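Long-range contacts in extracellular ligand-binding receptor (Desulfitobacterium hafniense, PDB 4Q6B), which binds leucine and probably serves as the substrate-binding receptor of an ABC transporter for amino acids: residues 9-14 with 46-51; 110-115 with 333-338; 116-121 with 307-312; 145-150 with 200-205. One frame throughout, in Å; residues are numbered along the deposited sequence. Where two conformers were deposited one is given.

From the N terminus, contact 1 (9-14 with 46-51) closes the first loop, a beta-alpha-beta unit, and is complete before the others begin. Contact 2, which joins two loops, opens at 110-115 and closes only at 333-338; within that span lies contact 3, from 116-121 to 307-312, which in turn encloses contact 4 (145-150 with 200-205). The last three are thus nested and none cross. Contacts 1 and 3 both reach the five-stranded parallel sheet, at its two ends, while contact 4 pairs two strands of the seven-stranded sheet of the other lobe, its centre about 43 Å from that of contact 1. Contacts 2 and 3 touch through a salt bridge between D335 OD1 and R121 NH1.

Contact 1 of 4, residues 9-14 with 46-51; sequences EEIFIG and RKLSLV
The phenyl ring of F12 is met by two aliphatic groups of the partner strand: S49 CB lies 3.8 Å from CE1, and V51 CG2 packs against CD1 at the same distance. F12 CG, anti to its carbonyl carbon (chi1 -60°), is itself placed 4.2 Å from V51 CG2. The other flat group, the R46 guanidinium, is approached by I11 CG2, the two side chains crossing at about a right angle, and the methyl comes within 3.3 Å of R46 NE. This nitrogen is buried by the contact and has no partner in the model. Between the strands the bonds run in parallel register, with K47 O accepting from I11 N, I11 O from S49 N, S49 O from I13 N and I13 O from V51 N. The two strands start and finish a beta-alpha-beta unit whose connecting helix is 26-39, and 47-54 is an edge strand of the parallel sheet. On the face of E10, F12 and S49, the extended chain of E10 reaches over to S49, whose OG donates to the anti lone pair of E10 OE1 at 2.6 Å. K47 NZ, 4.5 Å from E10 OE1, is too distant for a salt bridge, although its charge could still favour the carboxylate. An alanine at E10 would probably leave the S49 hydroxyl without this acceptor and K47 without the nearby opposite charge. On the opposite face, L48 CD1 touches I13 CD1 at 3.9 Å and L50 CD2 lies 4.1 Å from I13 CB; both leucines also rest on helix 26-39.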
loop_
_atom_site.group_PDB
_atom_site.type_symbol
_atom_site.label_atom_id
_atom_site.label_comp_id
_atom_site.label_asym_id
_atom_site.label_seq_id
_atom_site.Cartn_x
_atom_site.Cartn_y
_atom_site.Cartn_z
ATOM N N GLU A 9 17.240 25.512 12.823
ATOM C CA GLU A 9 18.356 24.591 12.731
ATOM C C GLU A 9 17.758 23.201 12.650
ATOM O O GLU A 9 18.481 22.200 12.460
ATOM C CB GLU A 9 19.256 24.731 13.934
ATOM C CG GLU A 9 19.861 26.113 14.033
ATOM C CD GLU A 9 20.740 26.258 15.249
ATOM O OE1 GLU A 9 20.523 25.494 16.219
ATOM O OE2 GLU A 9 21.651 27.123 15.230
ATOM N N GLU A 10 16.429 23.160 12.775
ATOM C CA GLU A 10 15.716 21.890 12.777
ATOM C C GLU A 10 14.400 22.006 12.023
ATOM O O GLU A 10 13.623 22.970 12.246
ATOM C CB GLU A 10 15.448 21.463 14.215
ATOM C CG GLU A 10 14.937 20.048 14.334
ATOM C CD GLU A 10 15.242 19.445 15.703
ATOM O OE1 GLU A 10 15.319 18.203 15.787
ATOM O OE2 GLU A 10 15.384 20.211 16.690
ATOM N N ILE A 11 14.126 21.042 11.139
ATOM C CA ILE A 11 12.784 20.962 10.561
ATOM C C ILE A 11 12.101 19.623 10.748
ATOM O O ILE A 11 12.750 18.599 10.925
ATOM C CB ILE A 11 12.711 21.398 9.066
ATOM C CG1 ILE A 11 13.322 20.366 8.144
ATOM C CG2 ILE A 11 13.340 22.796 8.858
ATOM C CD1 ILE A 11 13.044 20.716 6.692
ATOM N N PHE A 12 10.766 19.652 10.690
ATOM C CA PHE A 12 9.978 18.510 11.105
ATOM C C PHE A 12 9.007 18.002 10.045
ATOM O O PHE A 12 8.313 18.780 9.355
ATOM C CB PHE A 12 9.183 18.951 12.342
ATOM C CG PHE A 12 10.038 19.379 13.490
ATOM C CD1 PHE A 12 10.555 18.435 14.355
ATOM C CD2 PHE A 12 10.335 20.723 13.698
ATOM C CE1 PHE A 12 11.355 18.825 15.401
ATOM C CE2 PHE A 12 11.149 21.103 14.747
ATOM C CZ PHE A 12 11.645 20.146 15.606
ATOM N N ILE A 13 8.942 16.679 9.943
ATOM C CA ILE A 13 7.868 16.004 9.194
ATOM C C ILE A 13 7.028 15.241 10.204
ATOM O O ILE A 13 7.597 14.535 11.046
ATOM C CB ILE A 13 8.459 15.029 8.155
ATOM C CG1 ILE A 13 9.169 15.836 7.071
ATOM C CG2 ILE A 13 7.359 14.155 7.523
ATOM C CD1 ILE A 13 9.853 14.918 6.013
ATOM N N GLY A 14 5.709 15.435 10.155
ATOM C CA GLY A 14 4.779 14.621 10.976
ATOM C C GLY A 14 4.560 13.222 10.402
ATOM O O GLY A 14 4.590 13.000 9.180
ATOM N N ARG A 46 19.498 22.258 7.598
ATOM C CA ARG A 46 18.835 22.004 8.882
ATOM C C ARG A 46 18.672 20.504 9.163
ATOM O O ARG A 46 18.368 19.719 8.254
ATOM C CB ARG A 46 17.440 22.655 8.901
ATOM C CG ARG A 46 17.498 24.129 9.079
ATOM C CD ARG A 46 16.662 24.870 8.068
ATOM N NE ARG A 46 15.448 25.389 8.691
ATOM C CZ ARG A 46 14.917 26.580 8.427
ATOM N NH1 ARG A 46 15.496 27.399 7.547
ATOM N NH2 ARG A 46 13.806 26.951 9.043
ATOM N N LYS A 47 18.865 20.105 10.419
ATOM C CA LYS A 47 18.558 18.707 10.809
ATOM C C LYS A 47 17.090 18.349 10.625
ATOM O O LYS A 47 16.195 19.101 11.059
ATOM C CB LYS A 47 18.954 18.494 12.278
ATOM C CG LYS A 47 18.788 17.044 12.730
ATOM C CD LYS A 47 18.919 16.948 14.224
ATOM C CE LYS A 47 18.983 15.509 14.691
ATOM N NZ LYS A 47 18.927 15.468 16.185
ATOM N N LEU A 48 16.841 17.184 10.012
ATOM C CA LEU A 48 15.498 16.646 9.807
ATOM C C LEU A 48 15.084 15.788 11.012
ATOM O O LEU A 48 15.877 14.975 11.481
ATOM C CB LEU A 48 15.476 15.785 8.538
ATOM C CG LEU A 48 14.141 15.095 8.224
ATOM C CD1 LEU A 48 12.969 16.090 8.112
ATOM C CD2 LEU A 48 14.346 14.334 6.912
ATOM N N SER A 49 13.885 16.024 11.539
ATOM C CA SER A 49 13.357 15.213 12.638
ATOM C C SER A 49 11.921 14.805 12.401
ATOM O O SER A 49 11.148 15.481 11.700
ATOM C CB SER A 49 13.448 15.957 13.971
ATOM O OG SER A 49 14.818 16.176 14.264
ATOM N N LEU A 50 11.520 13.694 12.994
ATOM C CA LEU A 50 10.146 13.286 12.809
ATOM C C LEU A 50 9.343 13.598 14.043
ATOM O O LEU A 50 9.864 13.594 15.172
ATOM C CB LEU A 50 10.044 11.776 12.527
ATOM C CG LEU A 50 10.856 11.248 11.368
ATOM C CD1 LEU A 50 10.643 9.709 11.235
ATOM C CD2 LEU A 50 10.407 11.945 10.093
ATOM N N VAL A 51 8.073 13.915 13.839
ATOM C CA VAL A 51 7.113 14.023 14.962
ATOM C C VAL A 51 6.124 12.889 14.788
ATOM O O VAL A 51 5.254 12.960 13.945
ATOM C CB VAL A 51 6.363 15.378 14.975
ATOM C CG1 VAL A 51 5.338 15.471 16.151
ATOM C CG2 VAL A 51 7.358 16.563 15.072
#

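Contact 2 of 4, residues 110-115 with 333-338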
loop_
_atom_site.group_PDB
_atom_site.type_symbol
_atom_site.label_atom_id
_atom_site.label_comp_id
_atom_site.label_asym_id
_atom_site.label_seq_id
_atom_site.Cartn_x
_atom_site.Cartn_y
_atom_site.Cartn_z
ATOM N N ASP A 110 -10.587 5.863 -3.909
ATOM C CA ASP A 110 -11.358 7.026 -3.526
ATOM C C ASP A 110 -10.487 8.163 -2.920
ATOM O O ASP A 110 -10.928 9.333 -2.842
ATOM C CB ASP A 110 -12.437 6.586 -2.530
ATOM C CG ASP A 110 -13.423 7.673 -2.243
ATOM O OD1 ASP A 110 -14.089 8.165 -3.204
ATOM O OD2 ASP A 110 -13.527 8.060 -1.064
ATOM N N LEU A 111 -9.289 7.818 -2.448
ATOM C CA LEU A 111 -8.420 8.812 -1.826
ATOM C C LEU A 111 -8.182 9.967 -2.786
ATOM O O LEU A 111 -8.118 11.143 -2.373
ATOM C CB LEU A 111 -7.109 8.163 -1.367
ATOM C CG LEU A 111 -6.127 9.152 -0.731
ATOM C CD1 LEU A 111 -6.721 9.696 0.552
ATOM C CD2 LEU A 111 -4.772 8.437 -0.479
ATOM N N THR A 112 -8.090 9.656 -4.087
ATOM C CA THR A 112 -7.703 10.702 -5.051
ATOM C C THR A 112 -8.885 11.129 -5.909
ATOM O O THR A 112 -8.718 11.737 -6.975
ATOM C CB THR A 112 -6.519 10.222 -5.934
ATOM O OG1 THR A 112 -6.833 8.941 -6.479
ATOM C CG2 THR A 112 -5.275 10.073 -5.094
ATOM N N ASP A 113 -10.087 10.854 -5.393
ATOM C CA ASP A 113 -11.323 11.159 -6.090
ATOM C C ASP A 113 -12.100 12.255 -5.386
ATOM O O ASP A 113 -13.320 12.325 -5.508
ATOM C CB ASP A 113 -12.227 9.900 -6.163
ATOM C CG ASP A 113 -11.786 8.913 -7.223
ATOM O OD1 ASP A 113 -10.867 9.215 -8.035
ATOM O OD2 ASP A 113 -12.376 7.809 -7.241
ATOM N N HIS A 114 -11.425 13.127 -4.630
ATOM C CA HIS A 114 -12.147 14.197 -3.923
ATOM C C HIS A 114 -11.665 15.602 -4.318
ATOM O O HIS A 114 -11.991 16.581 -3.642
ATOM C CB HIS A 114 -11.921 14.042 -2.407
ATOM C CG HIS A 114 -12.681 12.903 -1.807
ATOM N ND1 HIS A 114 -13.993 13.016 -1.416
ATOM C CD2 HIS A 114 -12.319 11.625 -1.546
ATOM C CE1 HIS A 114 -14.418 11.858 -0.945
ATOM N NE2 HIS A 114 -13.425 10.994 -1.011
ATOM N N GLY A 115 -10.852 15.680 -5.389
ATOM C CA GLY A 115 -10.341 16.976 -5.828
ATOM C C GLY A 115 -9.268 17.566 -4.925
ATOM O O GLY A 115 -8.942 18.760 -5.062
ATOM N N ARG A 333 -3.695 14.189 -9.635
ATOM C CA ARG A 333 -4.626 13.864 -8.562
ATOM C C ARG A 333 -3.918 13.332 -7.342
ATOM O O ARG A 333 -4.544 13.123 -6.305
ATOM C CB ARG A 333 -5.662 12.868 -9.068
ATOM C CG ARG A 333 -6.237 13.301 -10.395
ATOM C CD ARG A 333 -7.419 12.444 -10.752
ATOM N NE ARG A 333 -7.262 11.132 -10.142
ATOM C CZ ARG A 333 -8.274 10.394 -9.699
ATOM N NH1 ARG A 333 -9.521 10.839 -9.810
ATOM N NH2 ARG A 333 -8.033 9.218 -9.140
ATOM N N GLY A 334 -2.603 13.123 -7.445
ATOM C CA GLY A 334 -1.856 12.616 -6.320
ATOM C C GLY A 334 -1.628 11.118 -6.318
ATOM O O GLY A 334 -0.940 10.651 -5.410
ATOM N N ASP A 335 -2.139 10.381 -7.307
ATOM C CA ASP A 335 -1.778 8.957 -7.435
ATOM C C ASP A 335 -0.322 8.810 -7.865
ATOM O O ASP A 335 0.220 9.678 -8.563
ATOM C CB ASP A 335 -2.665 8.251 -8.454
ATOM C CG ASP A 335 -4.062 7.936 -7.871
ATOM O OD1 ASP A 335 -4.101 7.422 -6.741
ATOM O OD2 ASP A 335 -5.076 8.244 -8.504
ATOM N N ASP A 336 0.299 7.717 -7.451
ATOM C CA ASP A 336 1.633 7.393 -7.929
ATOM C C ASP A 336 1.478 6.492 -9.133
ATOM O O ASP A 336 0.936 5.367 -9.036
ATOM C CB ASP A 336 2.451 6.709 -6.807
ATOM C CG ASP A 336 3.961 6.797 -7.040
ATOM O OD1 ASP A 336 4.406 6.807 -8.224
ATOM O OD2 ASP A 336 4.718 6.846 -6.035
ATOM N N ILE A 337 1.893 6.990 -10.298
ATOM C CA ILE A 337 1.626 6.238 -11.498
ATOM C C ILE A 337 2.865 5.469 -11.925
ATOM O O ILE A 337 2.868 4.897 -13.005
ATOM C CB ILE A 337 1.107 7.113 -12.674
ATOM C CG1 ILE A 337 2.114 8.211 -13.067
ATOM C CG2 ILE A 337 -0.226 7.758 -12.301
ATOM C CD1 ILE A 337 1.706 9.044 -14.326
ATOM N N GLY A 338 3.881 5.419 -11.063
ATOM C CA GLY A 338 5.088 4.675 -11.416
ATOM C C GLY A 338 4.799 3.187 -11.528
ATOM O O GLY A 338 3.810 2.726 -10.961
#
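A salt-bridge network of D113, R333 and D335 joins the loop between strands 101-103 and 119-121 to the loop that leads into strand 341-347, away from the leucine pocket. The first loop belongs to the lobe with the five-stranded parallel sheet, whereas strand 341-347 is part of the other lobe's sheet, so the contact probably lies near one of the chain crossings between lobes that mark this family of binding proteins. T112 is buried. With chi1 at 51°, its OG1 sits between the backbone N and the carbonyl carbon, and it donates to D335 OD2 at 2.8 Å, on the syn side and 31° out of the carboxylate plane. The methyl of T112 packs beside the same carboxylate, CG2 lying 3.3 Å from D335 OD1. R333 was deposited in two conformers; the one described here puts NH1 2.8 Å from D113 OD1 in a salt bridge. NH2 makes a weak bond to the same oxygen, and the carboxylate and guanidinium planes stand 63° apart. T112 O lies over the centre of the guanidinium face, 3.0 Å above its plane. The other D335 oxygen, OD1, pairs with R121, which ties the network to strand 119-121. D335 OD2 accepts twice, from T112 OG1 and, in this conformer, from R333 NH2, which lies 3.2 Å away with the oxygen in the guanidinium plane.

Contact 3 of 4, residues 116-121 with 307-312; sequences YIHVFR and HPATLA
No direct hydrogen bond links the two segments, and their backbones come nearest at H118 and A312, whose CA atoms are 5.3 Å apart. The methyl of A312 is touched by three residues of the other segment. Its CB lies 3.4 Å from I117 O. On the H118 side it is 3.6 Å from ND1 of the imidazole. A312 CB also meets the F120 ring at its edge and in its plane, 3.7 Å from CE2. The imidazole of H118 has I117 CG2 over the centre of one face, and A309 O meets its edge in plane, 3.4 Å from H118 CE1. The contact sets helix 311-317 against strand 119-121, an edge strand of the five-stranded parallel sheet; R316, farther along the helix, hydrogen-bonds to I117 O, and F330, outside the helix, meets F120 edge-to-face. A water links the two segments, hydrogen-bonded to H118 ND1 at 2.9 Å. It donates to P308 O and accepts from A312 N, the latter bond 2.8 Å from the water oxygen. An alanine at H118 would probably leave this water without its imidazole partner and open a gap beside A309 and A312.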
loop_
_atom_site.group_PDB
_atom_site.type_symbol
_atom_site.label_atom_id
_atom_site.label_comp_id
_atom_site.label_asym_id
_atom_site.label_seq_id
_atom_site.Cartn_x
_atom_site.Cartn_y
_atom_site.Cartn_z
ATOM N N TYR A 116 -8.672 16.763 -4.034
ATOM C CA TYR A 116 -7.638 17.332 -3.180
ATOM C C TYR A 116 -6.397 17.646 -4.011
ATOM O O TYR A 116 -6.096 16.939 -5.002
ATOM C CB TYR A 116 -7.191 16.290 -2.166
ATOM C CG TYR A 116 -8.216 15.737 -1.217
ATOM C CD1 TYR A 116 -9.225 16.531 -0.709
ATOM C CD2 TYR A 116 -8.138 14.405 -0.806
ATOM C CE1 TYR A 116 -10.179 15.992 0.240
ATOM C CE2 TYR A 116 -9.058 13.869 0.081
ATOM C CZ TYR A 116 -10.051 14.659 0.615
ATOM O OH TYR A 116 -10.926 14.061 1.544
ATOM N N ILE A 117 -5.631 18.643 -3.559
ATOM C CA ILE A 117 -4.421 19.077 -4.246
ATOM C C ILE A 117 -3.158 18.735 -3.442
ATOM O O ILE A 117 -2.058 18.734 -4.006
ATOM C CB ILE A 117 -4.424 20.608 -4.367
ATOM C CG1 ILE A 117 -5.503 21.088 -5.310
ATOM C CG2 ILE A 117 -3.108 21.107 -4.897
ATOM C CD1 ILE A 117 -5.606 22.624 -5.228
ATOM N N HIS A 118 -3.279 18.521 -2.124
ATOM C CA HIS A 118 -2.099 18.360 -1.269
ATOM C C HIS A 118 -1.892 16.921 -0.813
ATOM O O HIS A 118 -1.162 16.620 0.139
ATOM C CB HIS A 118 -2.238 19.282 -0.053
ATOM C CG HIS A 118 -2.305 20.726 -0.426
ATOM N ND1 HIS A 118 -1.180 21.453 -0.747
ATOM C CD2 HIS A 118 -3.360 21.569 -0.575
ATOM C CE1 HIS A 118 -1.533 22.683 -1.075
ATOM N NE2 HIS A 118 -2.847 22.786 -0.972
ATOM N N VAL A 119 -2.603 16.036 -1.465
ATOM C CA VAL A 119 -2.758 14.669 -0.919
ATOM C C VAL A 119 -2.182 13.665 -1.914
ATOM O O VAL A 119 -2.521 13.674 -3.099
ATOM C CB VAL A 119 -4.260 14.386 -0.681
ATOM C CG1 VAL A 119 -4.513 12.948 -0.283
ATOM C CG2 VAL A 119 -4.834 15.336 0.380
ATOM N N PHE A 120 -1.323 12.774 -1.423
ATOM C CA PHE A 120 -0.535 11.875 -2.303
ATOM C C PHE A 120 -0.453 10.491 -1.708
ATOM O O PHE A 120 -0.681 10.333 -0.535
ATOM C CB PHE A 120 0.898 12.408 -2.456
ATOM C CG PHE A 120 0.993 13.770 -3.120
ATOM C CD1 PHE A 120 1.245 13.857 -4.471
ATOM C CD2 PHE A 120 0.784 14.951 -2.389
ATOM C CE1 PHE A 120 1.322 15.098 -5.105
ATOM C CE2 PHE A 120 0.895 16.192 -2.998
ATOM C CZ PHE A 120 1.167 16.267 -4.367
ATOM N N ARG A 121 -0.111 9.491 -2.510
ATOM C CA ARG A 121 0.370 8.222 -1.934
ATOM C C ARG A 121 1.522 7.797 -2.763
ATOM O O ARG A 121 1.573 8.160 -3.928
ATOM C CB ARG A 121 -0.707 7.155 -1.972
ATOM C CG ARG A 121 -1.388 7.021 -3.312
ATOM C CD ARG A 121 -2.244 5.730 -3.349
ATOM N NE ARG A 121 -3.372 5.988 -4.251
ATOM C CZ ARG A 121 -4.643 5.826 -3.914
ATOM N NH1 ARG A 121 -5.604 6.166 -4.772
ATOM N NH2 ARG A 121 -4.959 5.338 -2.719
ATOM N N HIS A 307 6.289 28.365 3.594
ATOM C CA HIS A 307 4.973 28.190 2.972
ATOM C C HIS A 307 4.735 26.716 2.561
ATOM O O HIS A 307 4.986 26.298 1.419
ATOM C CB HIS A 307 4.796 29.178 1.800
ATOM C CG HIS A 307 4.651 30.607 2.267
ATOM N ND1 HIS A 307 5.698 31.505 2.254
ATOM C CD2 HIS A 307 3.616 31.242 2.857
ATOM C CE1 HIS A 307 5.300 32.650 2.780
ATOM N NE2 HIS A 307 4.035 32.521 3.148
ATOM N N PRO A 308 4.294 25.887 3.529
ATOM C CA PRO A 308 4.118 24.459 3.229
ATOM C C PRO A 308 3.070 24.201 2.143
ATOM O O PRO A 308 3.100 23.091 1.588
ATOM C CB PRO A 308 3.614 23.885 4.558
ATOM C CG PRO A 308 4.326 24.771 5.597
ATOM C CD PRO A 308 4.225 26.171 4.983
ATOM N N ALA A 309 2.215 25.166 1.821
ATOM C CA ALA A 309 1.227 24.910 0.773
ATOM C C ALA A 309 1.867 24.893 -0.611
ATOM O O ALA A 309 1.205 24.557 -1.598
ATOM C CB ALA A 309 0.079 25.940 0.822
ATOM N N THR A 310 3.141 25.298 -0.709
ATOM C CA THR A 310 3.872 25.214 -1.993
ATOM C C THR A 310 4.541 23.853 -2.227
ATOM O O THR A 310 5.077 23.627 -3.294
ATOM C CB THR A 310 4.974 26.294 -2.079
ATOM O OG1 THR A 310 5.986 26.011 -1.095
ATOM C CG2 THR A 310 4.383 27.672 -1.782
ATOM N N LEU A 311 4.493 22.945 -1.269
ATOM C CA LEU A 311 5.258 21.706 -1.389
ATOM C C LEU A 311 4.614 20.709 -2.372
ATOM O O LEU A 311 5.334 20.057 -3.134
ATOM C CB LEU A 311 5.447 21.051 -0.029
ATOM C CG LEU A 311 6.403 19.862 -0.075
ATOM C CD1 LEU A 311 7.851 20.331 -0.430
ATOM C CD2 LEU A 311 6.314 19.149 1.290
ATOM N N ALA A 312 3.273 20.658 -2.400
ATOM C CA ALA A 312 2.557 19.725 -3.298
ATOM C C ALA A 312 2.971 19.897 -4.755
ATOM O O ALA A 312 3.243 18.906 -5.450
ATOM C CB ALA A 312 1.029 19.916 -3.160
HETATM O O HOH W 1 1.638 21.570 -0.292
#

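Contact 4 of 4, residues 145-150 with 200-205; sequences MVIYYT and GIFIAK
I147, F202 and A204 form the apolar centre on one face of the paired strands, where I147 CG2 lies near the plane of the F202 ring and at its edge, 4.3 Å from CD2. On the same face the selenomethionine M145 bends at chi3 (68°), which brings CE to 4.2 Å from F202 CB, and Y149 CB rests on A204 CB at 3.9 Å. V146, I201, Y148 and I203 occupy the reverse side, with V146 CB against I201 CG1 and Y148 CD2 against I203 CG2. Between the strands, G200 O accepts from V146 N, V146 O from F202 N, F202 O from Y148 N and Y148 O from A204 N, this last bond 2.7 Å long. Toward the C-terminal ends the contact turns polar. K205 crosses Y148 obliquely, its CG 4.1 Å above the ring plane and offset toward the rim, its CD 3.5 Å from Y148 CE2. T150 crosses the lysine at about a right angle, OG1 a tight 2.9 Å from K205 CE. The bent lysine chain carries NZ to a weak hydrogen bond with Y149 O at 3.4 Å, and T150 N makes another weak one to A204 O. Y149 makes a cation-pi contact with R176, a residue of a calcium site. Strands 144-149 and 200-204 are inner neighbours of the mixed sheet, with 172-177 flanking the former, the 2-1-3 strand order typical of the Rossmann-like lobes of periplasmic binding proteins.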
loop_
_atom_site.group_PDB
_atom_site.type_symbol
_atom_site.label_atom_id
_atom_site.label_comp_id
_atom_site.label_asym_id
_atom_site.label_seq_id
_atom_site.Cartn_x
_atom_site.Cartn_y
_atom_site.Cartn_z
HETATM N N MSE A 145 -13.054 -17.492 -13.139
HETATM C CA MSE A 145 -12.599 -17.283 -11.766
HETATM C C MSE A 145 -13.773 -16.919 -10.845
HETATM O O MSE A 145 -14.864 -16.505 -11.295
HETATM C CB MSE A 145 -11.510 -16.193 -11.715
HETATM C CG MSE A 145 -10.178 -16.656 -12.354
HETATM SE SE MSE A 145 -8.842 -15.321 -12.123
HETATM C CE MSE A 145 -8.629 -15.442 -10.164
ATOM N N VAL A 146 -13.540 -17.062 -9.540
ATOM C CA VAL A 146 -14.528 -16.688 -8.508
ATOM C C VAL A 146 -13.981 -15.517 -7.695
ATOM O O VAL A 146 -12.786 -15.435 -7.478
ATOM C CB VAL A 146 -14.828 -17.883 -7.554
ATOM C CG1 VAL A 146 -15.614 -17.455 -6.296
ATOM C CG2 VAL A 146 -15.656 -18.970 -8.279
ATOM N N ILE A 147 -14.836 -14.602 -7.242
ATOM C CA ILE A 147 -14.363 -13.488 -6.412
ATOM C C ILE A 147 -15.042 -13.596 -5.049
ATOM O O ILE A 147 -16.276 -13.620 -4.963
ATOM C CB ILE A 147 -14.686 -12.104 -7.033
ATOM C CG1 ILE A 147 -13.911 -11.889 -8.345
ATOM C CG2 ILE A 147 -14.310 -10.943 -6.061
ATOM C CD1 ILE A 147 -14.350 -10.595 -9.048
ATOM N N TYR A 148 -14.245 -13.674 -3.976
ATOM C CA TYR A 148 -14.772 -13.616 -2.595
ATOM C C TYR A 148 -14.521 -12.198 -2.147
ATOM O O TYR A 148 -13.380 -11.747 -2.175
ATOM C CB TYR A 148 -13.984 -14.581 -1.689
ATOM C CG TYR A 148 -14.390 -14.581 -0.229
ATOM C CD1 TYR A 148 -15.738 -14.579 0.155
ATOM C CD2 TYR A 148 -13.428 -14.666 0.768
ATOM C CE1 TYR A 148 -16.124 -14.619 1.535
ATOM C CE2 TYR A 148 -13.778 -14.718 2.108
ATOM C CZ TYR A 148 -15.126 -14.706 2.494
ATOM O OH TYR A 148 -15.484 -14.729 3.823
ATOM N N TYR A 149 -15.552 -11.464 -1.754
ATOM C CA TYR A 149 -15.321 -10.045 -1.480
ATOM C C TYR A 149 -16.001 -9.572 -0.192
ATOM O O TYR A 149 -16.915 -10.229 0.285
ATOM C CB TYR A 149 -15.778 -9.180 -2.671
ATOM C CG TYR A 149 -17.262 -9.153 -2.845
ATOM C CD1 TYR A 149 -18.026 -8.074 -2.378
ATOM C CD2 TYR A 149 -17.914 -10.203 -3.470
ATOM C CE1 TYR A 149 -19.394 -8.076 -2.491
ATOM C CE2 TYR A 149 -19.279 -10.205 -3.598
ATOM C CZ TYR A 149 -20.005 -9.145 -3.130
ATOM O OH TYR A 149 -21.374 -9.150 -3.268
ATOM N N THR A 150 -15.543 -8.451 0.382
ATOM C CA THR A 150 -16.237 -7.832 1.498
ATOM C C THR A 150 -17.302 -6.890 0.955
ATOM O O THR A 150 -17.020 -6.037 0.106
ATOM C CB THR A 150 -15.276 -7.047 2.399
ATOM O OG1 THR A 150 -14.323 -7.962 2.967
ATOM C CG2 THR A 150 -16.031 -6.341 3.521
ATOM N N GLY A 200 -9.588 -20.466 -10.480
ATOM C CA GLY A 200 -8.887 -19.609 -9.537
ATOM C C GLY A 200 -9.866 -18.786 -8.747
ATOM O O GLY A 200 -10.999 -18.553 -9.197
ATOM N N ILE A 201 -9.420 -18.316 -7.585
ATOM C CA ILE A 201 -10.207 -17.418 -6.733
ATOM C C ILE A 201 -9.435 -16.147 -6.425
ATOM O O ILE A 201 -8.269 -16.210 -5.962
ATOM C CB ILE A 201 -10.587 -18.099 -5.402
ATOM C CG1 ILE A 201 -11.419 -19.325 -5.680
ATOM C CG2 ILE A 201 -11.415 -17.150 -4.530
ATOM C CD1 ILE A 201 -11.576 -20.298 -4.469
ATOM N N PHE A 202 -10.079 -15.004 -6.669
ATOM C CA PHE A 202 -9.544 -13.725 -6.232
ATOM C C PHE A 202 -10.247 -13.313 -4.933
ATOM O O PHE A 202 -11.468 -13.217 -4.866
ATOM C CB PHE A 202 -9.785 -12.668 -7.283
ATOM C CG PHE A 202 -9.236 -11.335 -6.906
ATOM C CD1 PHE A 202 -7.894 -11.156 -6.711
ATOM C CD2 PHE A 202 -10.101 -10.279 -6.659
ATOM C CE1 PHE A 202 -7.386 -9.918 -6.313
ATOM C CE2 PHE A 202 -9.606 -9.025 -6.274
ATOM C CZ PHE A 202 -8.245 -8.852 -6.094
ATOM N N ILE A 203 -9.447 -13.081 -3.906
ATOM C CA ILE A 203 -9.950 -12.697 -2.609
ATOM C C ILE A 203 -9.812 -11.181 -2.452
ATOM O O ILE A 203 -8.725 -10.662 -2.297
ATOM C CB ILE A 203 -9.142 -13.401 -1.514
ATOM C CG1 ILE A 203 -9.172 -14.918 -1.733
ATOM C CG2 ILE A 203 -9.653 -13.031 -0.134
ATOM C CD1 ILE A 203 -8.113 -15.685 -0.969
ATOM N N ALA A 204 -10.949 -10.506 -2.445
ATOM C CA ALA A 204 -11.022 -9.061 -2.349
ATOM C C ALA A 204 -11.459 -8.721 -0.935
ATOM O O ALA A 204 -12.314 -7.892 -0.706
ATOM C CB ALA A 204 -11.982 -8.496 -3.365
ATOM N N LYS A 205 -10.922 -9.481 -0.009
ATOM C CA LYS A 205 -11.102 -9.276 1.399
ATOM C C LYS A 205 -9.708 -9.066 1.951
ATOM O O LYS A 205 -8.766 -9.702 1.511
ATOM C CB LYS A 205 -11.696 -10.528 2.038
ATOM C CG LYS A 205 -13.202 -10.640 1.995
ATOM C CD LYS A 205 -13.725 -11.378 3.222
ATOM C CE LYS A 205 -14.933 -10.674 3.809
ATOM N NZ LYS A 205 -16.237 -11.308 3.453
#